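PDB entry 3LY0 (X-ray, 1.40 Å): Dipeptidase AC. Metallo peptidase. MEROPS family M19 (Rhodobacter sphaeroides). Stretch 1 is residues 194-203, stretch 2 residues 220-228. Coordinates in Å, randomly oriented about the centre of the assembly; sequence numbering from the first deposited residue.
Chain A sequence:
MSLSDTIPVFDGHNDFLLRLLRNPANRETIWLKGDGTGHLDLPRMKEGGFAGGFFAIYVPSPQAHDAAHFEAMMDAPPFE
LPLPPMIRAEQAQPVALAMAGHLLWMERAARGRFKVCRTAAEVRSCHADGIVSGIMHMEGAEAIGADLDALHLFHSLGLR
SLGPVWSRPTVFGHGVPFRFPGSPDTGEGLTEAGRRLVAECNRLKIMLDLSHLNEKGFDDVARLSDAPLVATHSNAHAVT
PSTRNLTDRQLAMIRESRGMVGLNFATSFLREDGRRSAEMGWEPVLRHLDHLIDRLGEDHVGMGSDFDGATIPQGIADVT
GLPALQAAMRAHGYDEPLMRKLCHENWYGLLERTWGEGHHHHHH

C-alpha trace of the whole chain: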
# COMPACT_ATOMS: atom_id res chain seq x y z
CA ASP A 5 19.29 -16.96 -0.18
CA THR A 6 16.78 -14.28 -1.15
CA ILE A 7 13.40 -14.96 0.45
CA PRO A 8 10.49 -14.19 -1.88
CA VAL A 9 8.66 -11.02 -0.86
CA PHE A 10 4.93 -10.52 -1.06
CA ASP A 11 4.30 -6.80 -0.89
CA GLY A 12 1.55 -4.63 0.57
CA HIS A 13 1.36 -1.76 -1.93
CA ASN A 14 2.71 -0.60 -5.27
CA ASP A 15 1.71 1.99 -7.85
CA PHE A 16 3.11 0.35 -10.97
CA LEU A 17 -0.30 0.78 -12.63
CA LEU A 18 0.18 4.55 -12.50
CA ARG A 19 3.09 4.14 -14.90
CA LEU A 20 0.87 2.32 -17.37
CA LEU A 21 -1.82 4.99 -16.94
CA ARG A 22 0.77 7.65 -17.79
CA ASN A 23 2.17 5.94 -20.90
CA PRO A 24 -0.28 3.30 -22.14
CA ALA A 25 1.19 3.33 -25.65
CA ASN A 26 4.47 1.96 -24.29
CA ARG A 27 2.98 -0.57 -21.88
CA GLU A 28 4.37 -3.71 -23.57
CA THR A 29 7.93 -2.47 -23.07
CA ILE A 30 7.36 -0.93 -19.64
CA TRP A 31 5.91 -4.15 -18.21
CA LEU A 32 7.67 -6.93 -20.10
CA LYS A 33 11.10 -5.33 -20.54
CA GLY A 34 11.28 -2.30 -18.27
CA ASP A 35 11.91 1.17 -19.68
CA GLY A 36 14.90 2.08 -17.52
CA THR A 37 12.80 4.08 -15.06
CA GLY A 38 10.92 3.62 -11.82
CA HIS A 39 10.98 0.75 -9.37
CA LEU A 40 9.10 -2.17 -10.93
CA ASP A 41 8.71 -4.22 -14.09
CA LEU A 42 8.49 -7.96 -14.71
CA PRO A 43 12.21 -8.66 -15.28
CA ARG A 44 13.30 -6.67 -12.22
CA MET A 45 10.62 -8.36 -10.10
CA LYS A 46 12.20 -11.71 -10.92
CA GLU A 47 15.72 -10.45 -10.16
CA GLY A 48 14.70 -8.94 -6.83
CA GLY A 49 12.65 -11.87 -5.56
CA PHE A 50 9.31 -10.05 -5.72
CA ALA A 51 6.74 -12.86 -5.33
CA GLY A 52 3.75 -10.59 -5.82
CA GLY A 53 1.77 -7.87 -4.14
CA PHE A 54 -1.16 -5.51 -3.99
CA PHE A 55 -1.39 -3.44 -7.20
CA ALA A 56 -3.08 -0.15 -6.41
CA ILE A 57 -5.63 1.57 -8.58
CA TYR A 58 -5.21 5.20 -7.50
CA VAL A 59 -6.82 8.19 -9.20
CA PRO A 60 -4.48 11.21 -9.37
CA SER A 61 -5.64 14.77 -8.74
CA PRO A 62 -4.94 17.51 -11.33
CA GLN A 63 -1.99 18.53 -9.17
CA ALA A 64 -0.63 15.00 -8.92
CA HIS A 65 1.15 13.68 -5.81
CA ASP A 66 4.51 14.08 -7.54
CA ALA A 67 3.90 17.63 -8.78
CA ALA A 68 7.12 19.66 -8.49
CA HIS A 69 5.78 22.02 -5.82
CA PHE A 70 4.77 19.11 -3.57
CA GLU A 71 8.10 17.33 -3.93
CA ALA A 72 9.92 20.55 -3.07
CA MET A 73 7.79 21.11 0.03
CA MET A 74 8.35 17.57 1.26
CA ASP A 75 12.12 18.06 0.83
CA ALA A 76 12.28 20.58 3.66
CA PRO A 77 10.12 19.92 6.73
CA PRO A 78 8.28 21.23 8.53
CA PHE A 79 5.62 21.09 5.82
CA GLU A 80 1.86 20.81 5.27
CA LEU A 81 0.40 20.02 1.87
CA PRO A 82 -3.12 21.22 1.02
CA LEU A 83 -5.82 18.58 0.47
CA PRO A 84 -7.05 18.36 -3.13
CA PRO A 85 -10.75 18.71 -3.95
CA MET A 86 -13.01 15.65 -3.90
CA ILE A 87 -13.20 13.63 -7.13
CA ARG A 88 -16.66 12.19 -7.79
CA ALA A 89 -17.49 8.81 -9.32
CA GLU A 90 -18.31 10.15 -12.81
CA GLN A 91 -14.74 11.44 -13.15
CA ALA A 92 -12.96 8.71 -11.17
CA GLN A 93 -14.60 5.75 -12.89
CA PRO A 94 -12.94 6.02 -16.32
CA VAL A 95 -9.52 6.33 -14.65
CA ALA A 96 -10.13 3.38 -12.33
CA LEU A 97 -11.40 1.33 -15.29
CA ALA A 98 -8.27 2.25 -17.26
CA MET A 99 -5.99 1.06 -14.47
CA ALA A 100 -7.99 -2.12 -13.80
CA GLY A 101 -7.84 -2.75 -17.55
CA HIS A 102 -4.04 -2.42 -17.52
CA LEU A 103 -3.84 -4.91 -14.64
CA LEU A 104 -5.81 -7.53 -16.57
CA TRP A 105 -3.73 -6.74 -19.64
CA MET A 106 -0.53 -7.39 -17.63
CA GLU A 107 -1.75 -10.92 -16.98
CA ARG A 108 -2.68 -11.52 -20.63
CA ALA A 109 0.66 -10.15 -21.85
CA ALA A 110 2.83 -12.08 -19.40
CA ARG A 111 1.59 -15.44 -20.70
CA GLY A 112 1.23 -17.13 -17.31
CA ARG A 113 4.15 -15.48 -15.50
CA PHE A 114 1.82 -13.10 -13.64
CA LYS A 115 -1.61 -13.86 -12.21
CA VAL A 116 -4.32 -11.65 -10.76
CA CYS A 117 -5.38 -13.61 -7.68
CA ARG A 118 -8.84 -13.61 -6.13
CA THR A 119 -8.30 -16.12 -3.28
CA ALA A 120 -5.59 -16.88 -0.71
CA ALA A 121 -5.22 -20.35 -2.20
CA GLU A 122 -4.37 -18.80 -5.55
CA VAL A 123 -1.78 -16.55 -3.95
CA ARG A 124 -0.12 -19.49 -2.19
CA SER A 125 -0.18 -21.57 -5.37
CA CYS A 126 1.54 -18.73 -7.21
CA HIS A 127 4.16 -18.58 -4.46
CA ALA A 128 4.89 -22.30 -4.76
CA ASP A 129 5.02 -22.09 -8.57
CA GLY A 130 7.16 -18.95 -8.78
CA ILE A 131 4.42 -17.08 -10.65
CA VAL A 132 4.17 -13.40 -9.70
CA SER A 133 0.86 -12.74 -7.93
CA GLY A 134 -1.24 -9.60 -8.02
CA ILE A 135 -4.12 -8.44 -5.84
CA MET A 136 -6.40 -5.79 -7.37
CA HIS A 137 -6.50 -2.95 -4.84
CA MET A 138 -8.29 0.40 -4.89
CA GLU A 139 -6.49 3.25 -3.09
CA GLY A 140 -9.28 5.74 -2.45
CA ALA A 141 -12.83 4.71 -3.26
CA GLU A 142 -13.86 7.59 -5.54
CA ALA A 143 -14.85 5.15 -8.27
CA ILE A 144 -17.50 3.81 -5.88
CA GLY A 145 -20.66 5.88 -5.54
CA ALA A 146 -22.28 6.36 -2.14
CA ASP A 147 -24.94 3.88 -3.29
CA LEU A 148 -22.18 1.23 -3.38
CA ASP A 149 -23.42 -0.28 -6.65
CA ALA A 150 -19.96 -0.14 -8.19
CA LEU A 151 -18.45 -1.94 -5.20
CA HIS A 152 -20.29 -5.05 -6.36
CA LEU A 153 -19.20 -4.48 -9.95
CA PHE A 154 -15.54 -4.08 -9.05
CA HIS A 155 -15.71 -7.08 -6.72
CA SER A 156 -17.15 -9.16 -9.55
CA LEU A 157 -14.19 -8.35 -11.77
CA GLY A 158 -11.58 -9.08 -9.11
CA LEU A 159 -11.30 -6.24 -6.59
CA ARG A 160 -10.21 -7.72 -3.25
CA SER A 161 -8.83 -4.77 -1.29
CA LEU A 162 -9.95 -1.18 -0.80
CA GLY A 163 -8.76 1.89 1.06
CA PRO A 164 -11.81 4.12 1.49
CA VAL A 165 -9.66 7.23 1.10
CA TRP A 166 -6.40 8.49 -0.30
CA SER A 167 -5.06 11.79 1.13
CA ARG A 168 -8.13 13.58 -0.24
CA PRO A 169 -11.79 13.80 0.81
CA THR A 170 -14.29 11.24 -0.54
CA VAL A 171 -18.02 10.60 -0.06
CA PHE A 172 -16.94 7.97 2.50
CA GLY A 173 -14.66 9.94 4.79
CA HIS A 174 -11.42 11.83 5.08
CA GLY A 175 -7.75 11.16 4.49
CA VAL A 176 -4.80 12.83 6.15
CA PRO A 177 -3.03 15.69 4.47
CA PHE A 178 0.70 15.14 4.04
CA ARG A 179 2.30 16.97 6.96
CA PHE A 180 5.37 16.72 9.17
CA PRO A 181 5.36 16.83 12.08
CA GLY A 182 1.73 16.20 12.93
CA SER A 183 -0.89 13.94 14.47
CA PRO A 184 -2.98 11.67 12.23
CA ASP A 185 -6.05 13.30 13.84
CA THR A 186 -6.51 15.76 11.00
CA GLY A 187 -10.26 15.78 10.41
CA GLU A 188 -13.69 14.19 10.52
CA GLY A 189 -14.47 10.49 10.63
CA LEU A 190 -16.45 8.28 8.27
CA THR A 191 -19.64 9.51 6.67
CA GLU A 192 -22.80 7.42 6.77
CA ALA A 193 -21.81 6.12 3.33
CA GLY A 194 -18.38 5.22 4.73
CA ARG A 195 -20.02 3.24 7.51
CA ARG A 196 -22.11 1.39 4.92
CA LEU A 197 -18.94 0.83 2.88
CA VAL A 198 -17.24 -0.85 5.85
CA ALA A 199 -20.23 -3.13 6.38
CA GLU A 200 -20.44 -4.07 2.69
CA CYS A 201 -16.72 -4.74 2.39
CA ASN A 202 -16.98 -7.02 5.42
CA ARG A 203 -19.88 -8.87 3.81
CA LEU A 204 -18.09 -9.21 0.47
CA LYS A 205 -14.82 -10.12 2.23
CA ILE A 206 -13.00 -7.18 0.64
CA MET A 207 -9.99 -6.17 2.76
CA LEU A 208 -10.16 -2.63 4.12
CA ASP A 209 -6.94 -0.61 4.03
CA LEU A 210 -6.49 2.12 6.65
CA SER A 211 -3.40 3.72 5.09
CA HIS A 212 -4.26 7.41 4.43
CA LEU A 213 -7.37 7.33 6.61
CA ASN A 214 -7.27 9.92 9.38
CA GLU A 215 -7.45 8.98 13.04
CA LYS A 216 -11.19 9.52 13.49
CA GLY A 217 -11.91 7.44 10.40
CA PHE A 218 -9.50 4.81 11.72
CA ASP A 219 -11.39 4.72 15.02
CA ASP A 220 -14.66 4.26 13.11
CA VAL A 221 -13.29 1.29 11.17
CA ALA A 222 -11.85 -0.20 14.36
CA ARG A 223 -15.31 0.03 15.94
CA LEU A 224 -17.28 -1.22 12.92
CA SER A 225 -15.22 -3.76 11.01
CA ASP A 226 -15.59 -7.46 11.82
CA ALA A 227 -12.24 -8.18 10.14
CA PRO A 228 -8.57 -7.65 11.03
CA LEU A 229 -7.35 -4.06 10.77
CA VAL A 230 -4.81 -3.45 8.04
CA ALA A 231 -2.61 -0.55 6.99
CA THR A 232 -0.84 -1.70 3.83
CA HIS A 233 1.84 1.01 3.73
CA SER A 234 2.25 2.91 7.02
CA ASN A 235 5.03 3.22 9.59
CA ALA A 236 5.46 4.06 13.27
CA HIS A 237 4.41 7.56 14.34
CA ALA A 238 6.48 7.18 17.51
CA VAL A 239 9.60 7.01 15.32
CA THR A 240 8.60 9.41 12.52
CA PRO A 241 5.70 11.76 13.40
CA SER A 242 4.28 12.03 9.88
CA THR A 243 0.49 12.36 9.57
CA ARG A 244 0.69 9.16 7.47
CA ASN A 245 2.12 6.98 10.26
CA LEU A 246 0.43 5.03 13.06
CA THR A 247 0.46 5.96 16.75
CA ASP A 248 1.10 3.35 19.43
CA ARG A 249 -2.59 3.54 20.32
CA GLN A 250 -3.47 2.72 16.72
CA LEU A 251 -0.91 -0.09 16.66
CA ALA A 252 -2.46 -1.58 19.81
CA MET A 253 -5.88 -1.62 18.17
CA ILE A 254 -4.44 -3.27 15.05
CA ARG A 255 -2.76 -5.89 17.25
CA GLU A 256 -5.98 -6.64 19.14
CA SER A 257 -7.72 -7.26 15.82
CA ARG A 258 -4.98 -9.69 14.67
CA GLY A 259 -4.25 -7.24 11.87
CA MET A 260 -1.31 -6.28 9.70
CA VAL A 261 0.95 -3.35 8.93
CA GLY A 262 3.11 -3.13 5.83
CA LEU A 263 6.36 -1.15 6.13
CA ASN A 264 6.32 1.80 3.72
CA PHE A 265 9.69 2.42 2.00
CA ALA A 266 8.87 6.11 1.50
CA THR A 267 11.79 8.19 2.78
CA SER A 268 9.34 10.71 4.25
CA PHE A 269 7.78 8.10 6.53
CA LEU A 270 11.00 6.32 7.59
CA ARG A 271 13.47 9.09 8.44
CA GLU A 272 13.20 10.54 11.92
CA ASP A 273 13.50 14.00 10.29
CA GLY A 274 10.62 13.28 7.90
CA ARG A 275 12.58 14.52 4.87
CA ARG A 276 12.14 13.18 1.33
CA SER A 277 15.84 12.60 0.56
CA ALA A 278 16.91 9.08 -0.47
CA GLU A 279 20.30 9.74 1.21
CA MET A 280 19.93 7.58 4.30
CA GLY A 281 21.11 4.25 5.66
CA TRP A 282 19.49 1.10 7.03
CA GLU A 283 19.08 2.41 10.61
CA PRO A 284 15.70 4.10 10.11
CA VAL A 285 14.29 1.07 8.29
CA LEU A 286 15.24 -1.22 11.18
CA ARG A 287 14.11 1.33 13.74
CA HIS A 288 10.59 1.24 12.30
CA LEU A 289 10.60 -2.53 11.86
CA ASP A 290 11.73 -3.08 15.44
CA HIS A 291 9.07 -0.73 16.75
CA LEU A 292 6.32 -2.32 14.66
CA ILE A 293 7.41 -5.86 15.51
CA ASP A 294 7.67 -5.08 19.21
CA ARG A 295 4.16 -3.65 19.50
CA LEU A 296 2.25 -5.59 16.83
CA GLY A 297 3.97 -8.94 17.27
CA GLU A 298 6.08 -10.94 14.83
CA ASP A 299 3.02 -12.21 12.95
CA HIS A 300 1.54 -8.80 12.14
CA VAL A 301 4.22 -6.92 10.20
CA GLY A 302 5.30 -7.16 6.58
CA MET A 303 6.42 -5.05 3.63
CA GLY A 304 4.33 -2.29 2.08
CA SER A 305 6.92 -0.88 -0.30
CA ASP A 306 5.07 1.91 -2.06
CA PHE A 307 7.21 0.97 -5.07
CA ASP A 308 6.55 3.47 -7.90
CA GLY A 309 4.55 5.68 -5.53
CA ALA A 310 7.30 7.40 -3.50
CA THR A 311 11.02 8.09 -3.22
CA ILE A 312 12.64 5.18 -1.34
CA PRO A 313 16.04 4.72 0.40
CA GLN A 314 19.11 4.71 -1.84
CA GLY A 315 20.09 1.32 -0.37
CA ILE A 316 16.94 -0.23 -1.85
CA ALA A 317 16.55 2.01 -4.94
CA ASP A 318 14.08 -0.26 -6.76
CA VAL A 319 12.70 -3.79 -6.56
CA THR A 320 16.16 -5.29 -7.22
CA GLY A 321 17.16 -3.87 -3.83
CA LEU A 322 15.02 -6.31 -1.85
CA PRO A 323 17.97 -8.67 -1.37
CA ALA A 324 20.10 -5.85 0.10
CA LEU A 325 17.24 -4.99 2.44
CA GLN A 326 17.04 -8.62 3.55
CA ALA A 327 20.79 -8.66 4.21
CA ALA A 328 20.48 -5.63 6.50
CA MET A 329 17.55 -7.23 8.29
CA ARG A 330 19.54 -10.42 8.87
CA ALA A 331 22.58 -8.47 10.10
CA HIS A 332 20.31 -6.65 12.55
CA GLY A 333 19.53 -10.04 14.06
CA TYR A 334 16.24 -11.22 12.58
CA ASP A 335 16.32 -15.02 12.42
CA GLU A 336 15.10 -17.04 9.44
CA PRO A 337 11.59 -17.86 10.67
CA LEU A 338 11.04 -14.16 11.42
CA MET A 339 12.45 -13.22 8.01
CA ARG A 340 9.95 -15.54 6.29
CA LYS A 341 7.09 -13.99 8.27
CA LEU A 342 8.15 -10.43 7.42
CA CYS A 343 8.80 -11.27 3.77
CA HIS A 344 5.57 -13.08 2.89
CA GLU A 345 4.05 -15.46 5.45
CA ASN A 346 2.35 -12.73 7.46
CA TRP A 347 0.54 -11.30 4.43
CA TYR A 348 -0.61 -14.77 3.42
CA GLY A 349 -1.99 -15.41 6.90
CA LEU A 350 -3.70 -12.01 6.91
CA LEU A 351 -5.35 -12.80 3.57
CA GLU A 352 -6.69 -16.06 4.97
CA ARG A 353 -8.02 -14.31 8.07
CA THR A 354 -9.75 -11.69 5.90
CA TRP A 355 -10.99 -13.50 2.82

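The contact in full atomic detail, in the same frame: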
# COMPACT_ATOMS: atom_id res chain seq x y z
N GLY A 194 -19.59 5.92 4.31
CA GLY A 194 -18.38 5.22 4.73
C GLY A 194 -18.68 4.08 5.69
O GLY A 194 -18.07 3.01 5.61
N ARG A 195 -19.62 4.30 6.60
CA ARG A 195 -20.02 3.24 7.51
C ARG A 195 -20.67 2.09 6.74
O ARG A 195 -20.38 0.93 6.99
CB ARG A 195 -20.95 3.80 8.61
CG ARG A 195 -20.25 4.84 9.48
CD ARG A 195 -21.02 5.16 10.76
NE ARG A 195 -22.22 5.95 10.52
CZ ARG A 195 -22.24 7.28 10.39
NH1 ARG A 195 -21.12 7.98 10.46
NH2 ARG A 195 -23.40 7.91 10.18
N ARG A 196 -21.54 2.42 5.78
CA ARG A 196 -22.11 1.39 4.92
C ARG A 196 -21.05 0.66 4.09
O ARG A 196 -21.13 -0.55 3.89
CB ARG A 196 -23.21 1.95 4.03
CG ARG A 196 -24.49 2.29 4.80
CD ARG A 196 -25.62 2.74 3.86
NE ARG A 196 -25.38 4.06 3.29
CZ ARG A 196 -25.01 4.26 2.03
NH1 ARG A 196 -24.84 3.23 1.21
NH2 ARG A 196 -24.81 5.49 1.58
N LEU A 197 -20.05 1.41 3.62
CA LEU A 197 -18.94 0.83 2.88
C LEU A 197 -18.16 -0.21 3.70
O LEU A 197 -17.81 -1.28 3.20
CB LEU A 197 -18.01 1.92 2.36
CG LEU A 197 -16.77 1.44 1.60
CD1 LEU A 197 -17.16 0.81 0.26
CD2 LEU A 197 -15.84 2.59 1.38
N VAL A 198 -17.89 0.11 4.97
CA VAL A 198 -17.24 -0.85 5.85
C VAL A 198 -18.06 -2.13 5.96
O VAL A 198 -17.54 -3.23 5.82
CB VAL A 198 -16.98 -0.26 7.25
CG1 VAL A 198 -16.53 -1.34 8.24
CG2 VAL A 198 -15.96 0.86 7.18
N ALA A 199 -19.36 -1.97 6.21
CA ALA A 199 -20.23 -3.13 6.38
C ALA A 199 -20.27 -3.99 5.12
O ALA A 199 -20.23 -5.22 5.20
CB ALA A 199 -21.63 -2.67 6.76
N GLU A 200 -20.33 -3.35 3.95
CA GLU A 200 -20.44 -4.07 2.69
C GLU A 200 -19.13 -4.75 2.32
O GLU A 200 -19.13 -5.87 1.80
CB GLU A 200 -20.90 -3.15 1.56
CG GLU A 200 -21.48 -3.89 0.38
CD GLU A 200 -22.75 -4.63 0.75
OE1 GLU A 200 -23.04 -5.67 0.13
OE2 GLU A 200 -23.46 -4.16 1.67
N CYS A 201 -18.01 -4.09 2.62
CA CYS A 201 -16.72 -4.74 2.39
C CYS A 201 -16.56 -5.97 3.28
O CYS A 201 -16.07 -7.01 2.84
CB CYS A 201 -15.54 -3.78 2.59
SG CYS A 201 -15.33 -2.59 1.25
N ASN A 202 -16.98 -5.85 4.54
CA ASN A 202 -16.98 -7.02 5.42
C ASN A 202 -17.81 -8.16 4.85
O ASN A 202 -17.41 -9.32 4.87
CB ASN A 202 -17.53 -6.67 6.81
CG ASN A 202 -16.54 -5.88 7.69
OD1 ASN A 202 -16.93 -5.39 8.74
ND2 ASN A 202 -15.27 -5.78 7.27
N ARG A 203 -19.00 -7.84 4.34
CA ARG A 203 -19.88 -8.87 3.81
C ARG A 203 -19.29 -9.53 2.57
O ARG A 203 -19.36 -10.75 2.41
CB ARG A 203 -21.27 -8.29 3.51
CG ARG A 203 -22.35 -9.36 3.46
CD ARG A 203 -23.71 -8.76 3.12
NE ARG A 203 -23.71 -8.17 1.78
CZ ARG A 203 -23.76 -8.88 0.66
NH1 ARG A 203 -23.75 -8.27 -0.52
NH2 ARG A 203 -23.81 -10.20 0.71
N ASP A 220 -13.38 4.74 13.62
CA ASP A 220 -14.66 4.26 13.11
C ASP A 220 -14.53 2.85 12.53
O ASP A 220 -15.33 1.96 12.82
CB ASP A 220 -15.21 5.22 12.05
CG ASP A 220 -15.74 6.51 12.64
OD1 ASP A 220 -16.05 6.54 13.86
OD2 ASP A 220 -15.85 7.50 11.90
N VAL A 221 -13.49 2.62 11.73
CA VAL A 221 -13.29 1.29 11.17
C VAL A 221 -13.00 0.28 12.28
O VAL A 221 -13.51 -0.83 12.28
CB VAL A 221 -12.18 1.27 10.11
CG1 VAL A 221 -12.01 -0.15 9.57
CG2 VAL A 221 -12.50 2.24 9.00
N ALA A 222 -12.17 0.69 13.25
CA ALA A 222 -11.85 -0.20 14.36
C ALA A 222 -13.11 -0.62 15.13
O ALA A 222 -13.20 -1.74 15.63
CB ALA A 222 -10.87 0.46 15.30
N ARG A 223 -14.07 0.29 15.22
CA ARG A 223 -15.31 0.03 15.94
C ARG A 223 -16.27 -0.82 15.11
O ARG A 223 -17.01 -1.64 15.66
CB ARG A 223 -15.96 1.35 16.32
CG ARG A 223 -17.24 1.20 17.14
CD ARG A 223 -17.82 2.56 17.53
NE ARG A 223 -18.43 3.24 16.39
CZ ARG A 223 -17.90 4.28 15.76
NH1 ARG A 223 -16.74 4.78 16.17
NH2 ARG A 223 -18.53 4.82 14.73
N LEU A 224 -16.24 -0.65 13.80
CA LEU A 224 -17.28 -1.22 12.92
C LEU A 224 -16.90 -2.50 12.18
O LEU A 224 -17.76 -3.33 11.90
CB LEU A 224 -17.72 -0.17 11.89
CG LEU A 224 -18.40 1.06 12.50
CD1 LEU A 224 -18.53 2.18 11.48
CD2 LEU A 224 -19.76 0.68 13.09
N SER A 225 -15.63 -2.64 11.84
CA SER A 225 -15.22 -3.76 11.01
C SER A 225 -15.18 -5.06 11.80
O SER A 225 -14.72 -5.08 12.95
CB SER A 225 -13.84 -3.50 10.41
OG SER A 225 -13.42 -4.62 9.65
N ASP A 226 -15.65 -6.14 11.19
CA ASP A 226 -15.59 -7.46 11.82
C ASP A 226 -14.33 -8.24 11.40
O ASP A 226 -14.18 -9.43 11.71
CB ASP A 226 -16.87 -8.26 11.53
CG ASP A 226 -16.98 -8.71 10.07
OD1 ASP A 226 -16.08 -8.44 9.25
OD2 ASP A 226 -17.99 -9.36 9.74
N ALA A 227 -13.42 -7.55 10.72
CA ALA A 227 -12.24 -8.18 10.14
C ALA A 227 -10.95 -7.52 10.65
O ALA A 227 -10.98 -6.41 11.18
CB ALA A 227 -12.32 -8.13 8.61
N PRO A 228 -9.82 -8.21 10.50
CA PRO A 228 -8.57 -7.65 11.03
C PRO A 228 -8.29 -6.28 10.44
O PRO A 228 -8.62 -6.01 9.29
CB PRO A 228 -7.52 -8.66 10.58
CG PRO A 228 -8.29 -9.97 10.46
CD PRO A 228 -9.65 -9.58 9.97
O HOH W 1 -18.74 7.60 11.74
O HOH W 2 -15.66 -9.95 7.04

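The helix of residues 194-203 packs against the last turn of a second helix, 220-224, and the loop that follows it. The helix axes cross at -46° and come no nearer than 10.3 Å, but the backbones draw closer where the second helix ends: Val198 CA lies 6.3 Å from Ser225 CA, and Asn202 CA 6.6 Å from Asp226 CA. Val198 and Asn202, one turn apart, both direct their CA-to-CB bonds toward the other stretch, and they divide the work between greasy and polar contact.

Val198 supplies the apolar part. Val198 CG2 meets Val221 CG2 at 4.1 Å, and Val198 CG1 sits 4.0 Å from Leu224 CB and 3.9 Å from Ser225 CA. Farther out, the aliphatic stem of Arg195 covers Leu224, Arg195 CG to Leu224 CD1 at 3.7 Å.

Asn202 uses both ends of its amide on the chain leaving the helix. Ser225 is the first residue to abandon helical torsions, and the next backbone NH is bonded by a side chain: Asp226 N donates to Asn202 OD1 at 2.9 Å and 163°. Asn202 ND2 in turn donates to Ser225 OG at 3.2 Å. Ser225 OG also accepts from Ala227 N at 3.1 Å, so one oxygen serves two donors. Asp226 OD1 approaches Asn202 OD1 to 3.2 Å, but these are two acceptors and do not bond; a water supplies OD1 with a donor instead, giving hydrogen bonds to Asp226 OD1 at 2.7 Å and to Asn202 O at 2.9 Å.

At the other end, a second water accepts from Arg195 NH1 at 2.7 Å and donates weakly to Asp220 OD2 at 2.9 Å. Asp220 OD1 is engaged within its own helix, in a salt bridge with Arg223 NH1 at 3.0 Å. The rule is compact: apolar packing beside a buried amide that reads the helix exit, with one water joining Arg195 to Asp220 and another joining Asn202's backbone to Asp226.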